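Local coordinates for protein hypoxanthine-guanine phosphoribosyltransferase (Leishmania tarentolae, PDB 1PZM) that probably salvages purines by transferring the 5-phosphoribosyl group of 5-phosphoribosyl pyrophosphate to hypoxanthine or guanine, giving IMP or GMP, with magnesium as cofactor, at residues L27-V33 with R194-V198; P58-V64 with P85-I91; K150-D156 with L166-I172. Where two conformers were deposited one is given. Residue numbers count along the deposited sequence, not the author numbering.

Contact 1: residues L27-V33 with R194-V198. Unlike the reference sequence in segment 194-198: R194 (reference Pro).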
# COMPACT_ATOMS: atom_id res chain seq x y z
N LEU A 27 -6.40 -12.72 16.04
CA LEU A 27 -7.80 -12.35 16.07
C LEU A 27 -8.42 -12.79 14.73
O LEU A 27 -9.45 -13.45 14.72
CB LEU A 27 -7.98 -10.84 16.29
CG LEU A 27 -9.48 -10.40 16.39
CD1 LEU A 27 -10.28 -11.04 17.63
CD2 LEU A 27 -9.62 -8.87 16.41
N VAL A 28 -7.74 -12.48 13.59
CA VAL A 28 -8.27 -12.84 12.27
C VAL A 28 -7.08 -13.24 11.41
O VAL A 28 -6.10 -12.48 11.35
CB VAL A 28 -8.95 -11.63 11.55
CG1 VAL A 28 -9.74 -12.10 10.31
CG2 VAL A 28 -9.87 -10.81 12.55
N THR A 29 -7.16 -14.42 10.76
CA THR A 29 -6.08 -14.82 9.93
C THR A 29 -6.19 -14.08 8.61
O THR A 29 -7.29 -13.54 8.22
CB THR A 29 -6.04 -16.31 9.68
OG1 THR A 29 -7.23 -16.68 8.95
CG2 THR A 29 -6.05 -17.11 11.00
N GLN A 30 -5.05 -14.02 7.98
CA GLN A 30 -4.94 -13.56 6.60
C GLN A 30 -6.04 -14.15 5.63
O GLN A 30 -6.74 -13.40 4.88
CB GLN A 30 -3.52 -13.91 6.08
CG GLN A 30 -3.32 -13.83 4.56
CD GLN A 30 -1.87 -14.06 4.16
OE1 GLN A 30 -1.06 -13.08 4.19
NE2 GLN A 30 -1.49 -15.34 3.80
N GLU A 31 -6.18 -15.48 5.68
CA GLU A 31 -7.17 -16.19 4.86
C GLU A 31 -8.59 -15.66 5.15
O GLU A 31 -9.41 -15.49 4.23
CB GLU A 31 -7.11 -17.72 5.18
CG GLU A 31 -5.79 -18.34 4.64
CD GLU A 31 -4.48 -17.71 5.20
OE1 GLU A 31 -4.38 -17.49 6.43
OE2 GLU A 31 -3.51 -17.53 4.38
N GLN A 32 -8.90 -15.48 6.44
CA GLN A 32 -10.24 -15.04 6.85
C GLN A 32 -10.45 -13.58 6.38
O GLN A 32 -11.58 -13.18 6.02
CB GLN A 32 -10.41 -15.18 8.40
CG GLN A 32 -10.53 -16.64 8.90
CD GLN A 32 -10.14 -16.78 10.38
OE1 GLN A 32 -9.74 -15.79 11.02
NE2 GLN A 32 -10.24 -18.00 10.92
N VAL A 33 -9.40 -12.76 6.45
CA VAL A 33 -9.50 -11.34 6.00
C VAL A 33 -9.76 -11.36 4.48
O VAL A 33 -10.67 -10.68 3.96
CB VAL A 33 -8.16 -10.57 6.25
CG1 VAL A 33 -8.16 -9.19 5.56
CG2 VAL A 33 -7.88 -10.38 7.78
N ARG A 194 1.11 -10.81 8.71
CA ARG A 194 0.05 -11.26 7.79
C ARG A 194 -1.29 -11.39 8.46
O ARG A 194 -2.35 -11.21 7.82
CB ARG A 194 0.41 -12.62 7.19
CG ARG A 194 1.59 -12.60 6.23
CD ARG A 194 1.84 -14.02 5.57
NE ARG A 194 2.87 -13.96 4.55
CZ ARG A 194 2.67 -13.61 3.28
NH1 ARG A 194 1.45 -13.25 2.85
NH2 ARG A 194 3.72 -13.63 2.40
N ASP A 195 -1.29 -11.69 9.76
CA ASP A 195 -2.54 -11.91 10.47
C ASP A 195 -2.84 -10.69 11.37
O ASP A 195 -1.96 -9.88 11.69
CB ASP A 195 -2.51 -13.17 11.33
CG ASP A 195 -2.13 -14.43 10.54
OD1 ASP A 195 -2.71 -14.74 9.48
OD2 ASP A 195 -1.23 -15.17 10.96
N ILE A 196 -4.10 -10.56 11.73
CA ILE A 196 -4.43 -9.50 12.63
C ILE A 196 -4.42 -10.08 14.04
O ILE A 196 -5.12 -11.08 14.33
CB ILE A 196 -5.80 -8.92 12.29
CG1 ILE A 196 -5.75 -8.20 10.93
CG2 ILE A 196 -6.28 -7.95 13.47
CD1 ILE A 196 -7.14 -7.91 10.37
N CYS A 197 -3.63 -9.45 14.92
CA CYS A 197 -3.45 -9.98 16.27
C CYS A 197 -3.85 -8.98 17.36
O CYS A 197 -3.84 -7.78 17.12
CB CYS A 197 -2.02 -10.42 16.49
SG CYS A 197 -1.40 -11.63 15.27
N VAL A 198 -4.21 -9.48 18.53
CA VAL A 198 -4.43 -8.61 19.68
C VAL A 198 -3.12 -8.52 20.44
O VAL A 198 -2.54 -9.54 20.80
CB VAL A 198 -5.54 -9.16 20.59
CG1 VAL A 198 -5.79 -8.19 21.79
CG2 VAL A 198 -6.77 -9.31 19.80
O HOH W 1 -1.90 -10.74 4.88
O HOH W 2 -2.00 -16.79 8.05

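Contact 2: residues P58-V64 with P85-I91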
# COMPACT_ATOMS: atom_id res chain seq x y z
N PRO A 58 -14.41 5.89 -12.69
CA PRO A 58 -14.15 4.68 -11.90
C PRO A 58 -14.56 4.84 -10.45
O PRO A 58 -15.05 5.90 -10.12
CB PRO A 58 -12.62 4.58 -11.97
CG PRO A 58 -12.21 6.02 -11.97
CD PRO A 58 -13.26 6.81 -12.66
N LEU A 59 -14.38 3.81 -9.63
CA LEU A 59 -14.41 3.95 -8.15
C LEU A 59 -13.04 4.38 -7.71
O LEU A 59 -12.05 3.67 -7.97
CB LEU A 59 -14.65 2.62 -7.49
CG LEU A 59 -14.85 2.59 -5.97
CD1 LEU A 59 -15.90 3.58 -5.56
CD2 LEU A 59 -15.29 1.16 -5.58
N TYR A 60 -12.99 5.55 -7.08
CA TYR A 60 -11.77 6.04 -6.50
C TYR A 60 -11.63 5.47 -5.11
O TYR A 60 -12.48 5.77 -4.25
CB TYR A 60 -11.78 7.56 -6.41
CG TYR A 60 -11.43 8.22 -7.71
CD1 TYR A 60 -12.39 8.37 -8.73
CD2 TYR A 60 -10.13 8.74 -7.93
CE1 TYR A 60 -12.03 9.03 -9.95
CE2 TYR A 60 -9.78 9.40 -9.13
CZ TYR A 60 -10.74 9.53 -10.11
OH TYR A 60 -10.43 10.15 -11.27
N LEU A 61 -10.56 4.72 -4.88
CA LEU A 61 -10.28 4.24 -3.52
C LEU A 61 -9.34 5.28 -2.89
O LEU A 61 -8.25 5.54 -3.45
CB LEU A 61 -9.61 2.86 -3.55
CG LEU A 61 -10.44 1.68 -4.14
CD1 LEU A 61 -9.60 0.42 -4.22
CD2 LEU A 61 -11.71 1.44 -3.33
N LEU A 62 -9.79 5.87 -1.78
CA LEU A 62 -9.02 6.85 -1.02
C LEU A 62 -8.36 6.17 0.18
O LEU A 62 -9.03 5.95 1.25
CB LEU A 62 -9.91 8.07 -0.62
CG LEU A 62 -10.02 9.14 -1.75
CD1 LEU A 62 -10.29 8.63 -3.23
CD2 LEU A 62 -11.08 10.17 -1.39
N CYS A 63 -7.08 5.82 0.01
CA CYS A 63 -6.37 5.05 1.03
C CYS A 63 -5.88 5.94 2.20
O CYS A 63 -5.11 6.87 2.00
CB CYS A 63 -5.21 4.27 0.41
SG CYS A 63 -4.04 3.60 1.59
N VAL A 64 -6.37 5.67 3.41
CA VAL A 64 -5.99 6.48 4.56
C VAL A 64 -4.67 5.94 5.12
O VAL A 64 -4.64 4.93 5.79
CB VAL A 64 -7.06 6.55 5.65
CG1 VAL A 64 -6.62 7.54 6.79
CG2 VAL A 64 -8.40 7.02 5.06
N PRO A 85 -13.77 -1.03 -12.13
CA PRO A 85 -12.58 -0.29 -12.53
C PRO A 85 -12.20 0.62 -11.39
O PRO A 85 -13.11 1.24 -10.82
CB PRO A 85 -13.02 0.50 -13.76
CG PRO A 85 -14.56 0.63 -13.62
CD PRO A 85 -15.01 -0.54 -12.78
N VAL A 86 -10.91 0.69 -11.04
CA VAL A 86 -10.52 1.60 -9.96
C VAL A 86 -9.38 2.54 -10.25
O VAL A 86 -8.55 2.25 -11.12
CB VAL A 86 -10.26 0.92 -8.61
CG1 VAL A 86 -11.24 -0.28 -8.30
CG2 VAL A 86 -8.83 0.66 -8.30
N LYS A 87 -9.37 3.66 -9.52
CA LYS A 87 -8.17 4.54 -9.41
C LYS A 87 -7.88 4.72 -7.92
O LYS A 87 -8.78 4.52 -7.07
CB LYS A 87 -8.39 5.88 -10.11
CG LYS A 87 -8.46 5.78 -11.62
CD LYS A 87 -8.62 7.18 -12.26
CE LYS A 87 -8.64 7.09 -13.80
NZ LYS A 87 -9.02 8.41 -14.49
N VAL A 88 -6.65 5.06 -7.59
CA VAL A 88 -6.22 5.02 -6.20
C VAL A 88 -5.64 6.37 -5.84
O VAL A 88 -4.91 6.99 -6.65
CB VAL A 88 -5.18 3.88 -5.97
CG1 VAL A 88 -4.73 3.83 -4.49
CG2 VAL A 88 -5.84 2.51 -6.32
N GLU A 89 -6.04 6.85 -4.67
CA GLU A 89 -5.50 8.11 -4.10
C GLU A 89 -5.03 7.79 -2.69
O GLU A 89 -5.53 6.85 -2.05
CB GLU A 89 -6.57 9.22 -4.00
CG GLU A 89 -7.02 9.81 -5.33
CD GLU A 89 -5.90 10.45 -6.17
OE1 GLU A 89 -4.84 10.89 -5.65
OE2 GLU A 89 -6.09 10.48 -7.41
N PHE A 90 -4.06 8.55 -2.24
CA PHE A 90 -3.48 8.38 -0.93
C PHE A 90 -3.68 9.65 -0.08
O PHE A 90 -3.29 10.74 -0.46
CB PHE A 90 -2.01 8.00 -1.08
CG PHE A 90 -1.83 6.63 -1.73
CD1 PHE A 90 -1.89 5.46 -0.96
CD2 PHE A 90 -1.66 6.52 -3.09
CE1 PHE A 90 -1.77 4.21 -1.54
CE2 PHE A 90 -1.49 5.25 -3.71
CZ PHE A 90 -1.58 4.09 -2.93
N ILE A 91 -4.30 9.49 1.08
CA ILE A 91 -4.49 10.62 1.94
C ILE A 91 -3.79 10.45 3.30
O ILE A 91 -3.50 9.35 3.75
CB ILE A 91 -6.02 11.03 2.03
CG1 ILE A 91 -6.85 10.01 2.76
CG2 ILE A 91 -6.62 11.19 0.63
CD1 ILE A 91 -8.31 10.49 3.05
O HOH W 3 -11.25 9.42 -13.69

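Contact 3: residues K150-D156 with L166-I172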
# COMPACT_ATOMS: atom_id res chain seq x y z
N LYS A 150 -18.59 6.92 -0.10
CA LYS A 150 -18.88 5.76 0.72
C LYS A 150 -17.61 5.42 1.52
O LYS A 150 -16.52 5.90 1.19
CB LYS A 150 -19.35 4.55 -0.10
CG LYS A 150 -20.71 4.67 -0.84
CD LYS A 150 -21.95 4.62 0.09
CE LYS A 150 -23.20 5.14 -0.67
NZ LYS A 150 -24.25 5.71 0.26
N THR A 151 -17.79 4.64 2.60
CA THR A 151 -16.67 4.24 3.43
C THR A 151 -16.60 2.76 3.55
O THR A 151 -17.64 2.08 3.84
CB THR A 151 -16.80 4.83 4.85
OG1 THR A 151 -18.11 4.48 5.40
CG2 THR A 151 -16.80 6.34 4.80
N VAL A 152 -15.39 2.23 3.42
CA VAL A 152 -15.17 0.81 3.70
C VAL A 152 -14.10 0.70 4.81
O VAL A 152 -13.06 1.40 4.76
CB VAL A 152 -14.77 0.03 2.41
CG1 VAL A 152 -13.49 0.67 1.73
CG2 VAL A 152 -14.54 -1.46 2.72
N VAL A 153 -14.34 -0.17 5.79
CA VAL A 153 -13.45 -0.28 6.95
C VAL A 153 -13.20 -1.76 7.20
O VAL A 153 -14.19 -2.53 7.30
CB VAL A 153 -14.19 0.35 8.24
CG1 VAL A 153 -13.37 0.14 9.54
CG2 VAL A 153 -14.46 1.87 8.06
N LEU A 154 -11.95 -2.17 7.42
CA LEU A 154 -11.72 -3.63 7.61
C LEU A 154 -12.24 -4.04 8.97
O LEU A 154 -13.00 -5.02 9.09
CB LEU A 154 -10.22 -4.03 7.43
CG LEU A 154 -9.86 -5.51 7.65
CD1 LEU A 154 -10.67 -6.48 6.75
CD2 LEU A 154 -8.32 -5.71 7.50
N LEU A 155 -11.85 -3.26 9.99
CA LEU A 155 -12.18 -3.60 11.37
C LEU A 155 -12.97 -2.47 11.96
O LEU A 155 -12.47 -1.37 12.15
CB LEU A 155 -10.91 -3.82 12.19
CG LEU A 155 -9.98 -4.93 11.74
CD1 LEU A 155 -8.82 -4.95 12.72
CD2 LEU A 155 -10.78 -6.28 11.76
N ASP A 156 -14.23 -2.74 12.30
CA ASP A 156 -15.06 -1.69 12.94
C ASP A 156 -15.16 -2.03 14.40
O ASP A 156 -15.58 -3.17 14.74
CB ASP A 156 -16.45 -1.69 12.27
CG ASP A 156 -17.21 -0.41 12.53
OD1 ASP A 156 -18.45 -0.38 12.31
OD2 ASP A 156 -16.61 0.62 12.95
N LEU A 166 -21.82 7.23 9.31
CA LEU A 166 -22.15 6.17 8.35
C LEU A 166 -20.94 5.37 7.89
O LEU A 166 -20.08 5.92 7.11
CB LEU A 166 -22.91 6.76 7.13
CG LEU A 166 -23.40 5.72 6.09
CD1 LEU A 166 -24.56 4.86 6.65
CD2 LEU A 166 -23.77 6.38 4.70
N VAL A 167 -20.81 4.11 8.37
CA VAL A 167 -19.83 3.13 7.74
C VAL A 167 -20.55 2.20 6.79
O VAL A 167 -21.33 1.33 7.21
CB VAL A 167 -19.02 2.25 8.73
CG1 VAL A 167 -18.21 1.18 7.98
CG2 VAL A 167 -18.02 3.07 9.52
N ASP A 168 -20.41 2.47 5.50
CA ASP A 168 -21.24 1.73 4.52
C ASP A 168 -20.80 0.27 4.44
O ASP A 168 -21.65 -0.61 4.33
CB ASP A 168 -21.13 2.35 3.14
CG ASP A 168 -21.39 3.82 3.18
OD1 ASP A 168 -22.58 4.18 3.26
OD2 ASP A 168 -20.49 4.67 3.21
N TYR A 169 -19.47 0.03 4.50
CA TYR A 169 -18.99 -1.36 4.38
C TYR A 169 -18.03 -1.77 5.51
O TYR A 169 -16.82 -1.79 5.34
CB TYR A 169 -18.34 -1.59 3.00
CG TYR A 169 -19.26 -1.27 1.83
CD1 TYR A 169 -20.14 -2.24 1.30
CD2 TYR A 169 -19.19 -0.02 1.20
CE1 TYR A 169 -20.97 -1.93 0.24
CE2 TYR A 169 -19.99 0.29 0.13
CZ TYR A 169 -20.87 -0.66 -0.35
OH TYR A 169 -21.65 -0.35 -1.43
N PRO A 170 -18.57 -2.15 6.67
CA PRO A 170 -17.70 -2.56 7.76
C PRO A 170 -17.49 -4.06 7.55
O PRO A 170 -18.42 -4.87 7.77
CB PRO A 170 -18.56 -2.32 8.98
CG PRO A 170 -20.03 -2.43 8.51
CD PRO A 170 -19.99 -2.31 7.00
N VAL A 171 -16.28 -4.45 7.18
CA VAL A 171 -16.05 -5.84 6.75
C VAL A 171 -16.14 -6.78 7.92
O VAL A 171 -16.82 -7.79 7.88
CB VAL A 171 -14.68 -5.96 6.06
CG1 VAL A 171 -14.50 -7.38 5.56
CG2 VAL A 171 -14.62 -5.02 4.86
N ILE A 172 -15.44 -6.43 8.99
CA ILE A 172 -15.49 -7.26 10.20
C ILE A 172 -15.77 -6.39 11.40
O ILE A 172 -15.13 -5.34 11.54
CB ILE A 172 -14.14 -7.97 10.40
CG1 ILE A 172 -13.71 -8.66 9.10
CG2 ILE A 172 -14.22 -8.93 11.60
CD1 ILE A 172 -12.31 -9.32 9.20

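Contact 1: residues L27-V33 with R194-V198
A classic beta bulge and a helix N-terminus meet here, where the hood strand 196-199 of the phosphoribosyltransferase passes antiparallel to strand 23-28 before helix 30-48 begins. R194, which differs from the reference sequence, donates from NH1 to Q30 OE1 (2.9 Å), while its NE forms a salt bridge with D81, and the side chain a cation-pi contact with F78, both of the second subunit. A water links Q30 OE1 to R194 O. D195 takes the amide of Q30 in the first turn of the helix, N to OD1 2.9 Å, beside the capping box formed by T29 and Q32. L27 and V28 form the bulge opposite I196, whose O accepts from both L27 N (2.7 Å) and V28 N (3.1 Å), while I196 N donates to V28 O at 2.8 Å. C197 points away from 27-33, its backbone hydrogen-bonded to I180; L27 and I196 touch the GMP-binding V179. V198 ends the contact, its CG2 lying 4.0 Å from L27 CB.

Contact 2: residues P58-V64 with P85-I91
This is a buried parallel strand pairing inside the core sheet of the type I phosphoribosyltransferase fold, within the beta-alpha-beta unit of strand 59-64, helix 69-81 and strand 86-91. The register is unbroken from L59-V86 to V64-I91, and six backbone hydrogen bonds follow it, among them L59 N to P85 O (3.1 Å), L61 N to K87 O (2.8 Å) and I91 N to C63 O (2.9 Å). L59, L61 and V86 pack against L79 of helix 69-81 on one face, where C63 CB also meets F90 CD1 at 3.8 Å; the F90 ring stacks edge-to-face on F69 of the second subunit. On the other face, V64 CG2 touches I91 CD1 at 4.0 Å, with L137 of helix 132-142 packing on both. K87 CB sits over the Y60 ring, 4.2 Å from its centroid, in a CH-pi contact, and one water bridges Y60 OH and K87 NZ. Between these ends E89 OE1 accepts from R113 N, so the buried carboxylate is satisfied from a neighbouring loop.

Contact 3: residues K150-D156 with L166-I172
V152 lies over the backbone of Y169, its CG2 3.5 Å from Y169 O and 3.8 Å from Y169 CB, and the same methyl reaches V171 CG2 at 4.2 Å. Parallel pairing of strands 148-156 and 169-173, whose short segments run 8° apart at 4.7 Å, sets up this overlap. Y169 N donates to T151 O (2.8 Å), V153 N to Y169 O (3.0 Å) and V171 N to V153 O (2.8 Å).

Before the ladder starts, D168 reaches back across the gap: its OD2 accepts from T151 N at 2.8 Å, while D168 N donates to T151 OG1 at 3.1 Å. These two bonds tie the incoming loop to the strand through one side chain from each segment. The nearby K150 NZ to D168 OD1 ion pair is long, 3.8 Å. Y169 OH is held by D47 of helix 30-48.

At the other end the chain turns a corner at L154 and L155, yet the pairing carries on: I172 N binds L154 O (2.8 Å) and D156 N binds I172 O (2.9 Å). L154 CD1 touches I172 CD1 at 4.1 Å, and L155 CD2 lies 4.0 Å from I172 CB. On the face of V153, its CG2 meets V167 CG1 at 3.8 Å, while D156 pairs with R161 in the connecting loop.

Strand 169-173 pairs with strand 148-156 in the parallel core sheet of the type I phosphoribosyltransferase fold, and the bend brings L155 beside V179 and I127 of the GMP site.

Contacts 2 and 3 follow one another along the chain, and both are nested inside the long loop closed by contact 1. They belong to the same parallel core sheet, with strand 120-125 lying between strands 59-64 and 148-156; their centres are about 15 Å apart and they do not touch. Contact 1 pairs two strands of the small antiparallel hood sheet and ties them to the start of helix 30-48. Its centre is about 24 Å from that of contact 2, across the middle of the chain, and about 17 Å from that of contact 3, on which it packs directly: I196 CD1 lies 3.8 Å from L154 CD2. Hood and core therefore meet at the bend of strand 148-156, near the bound GMP.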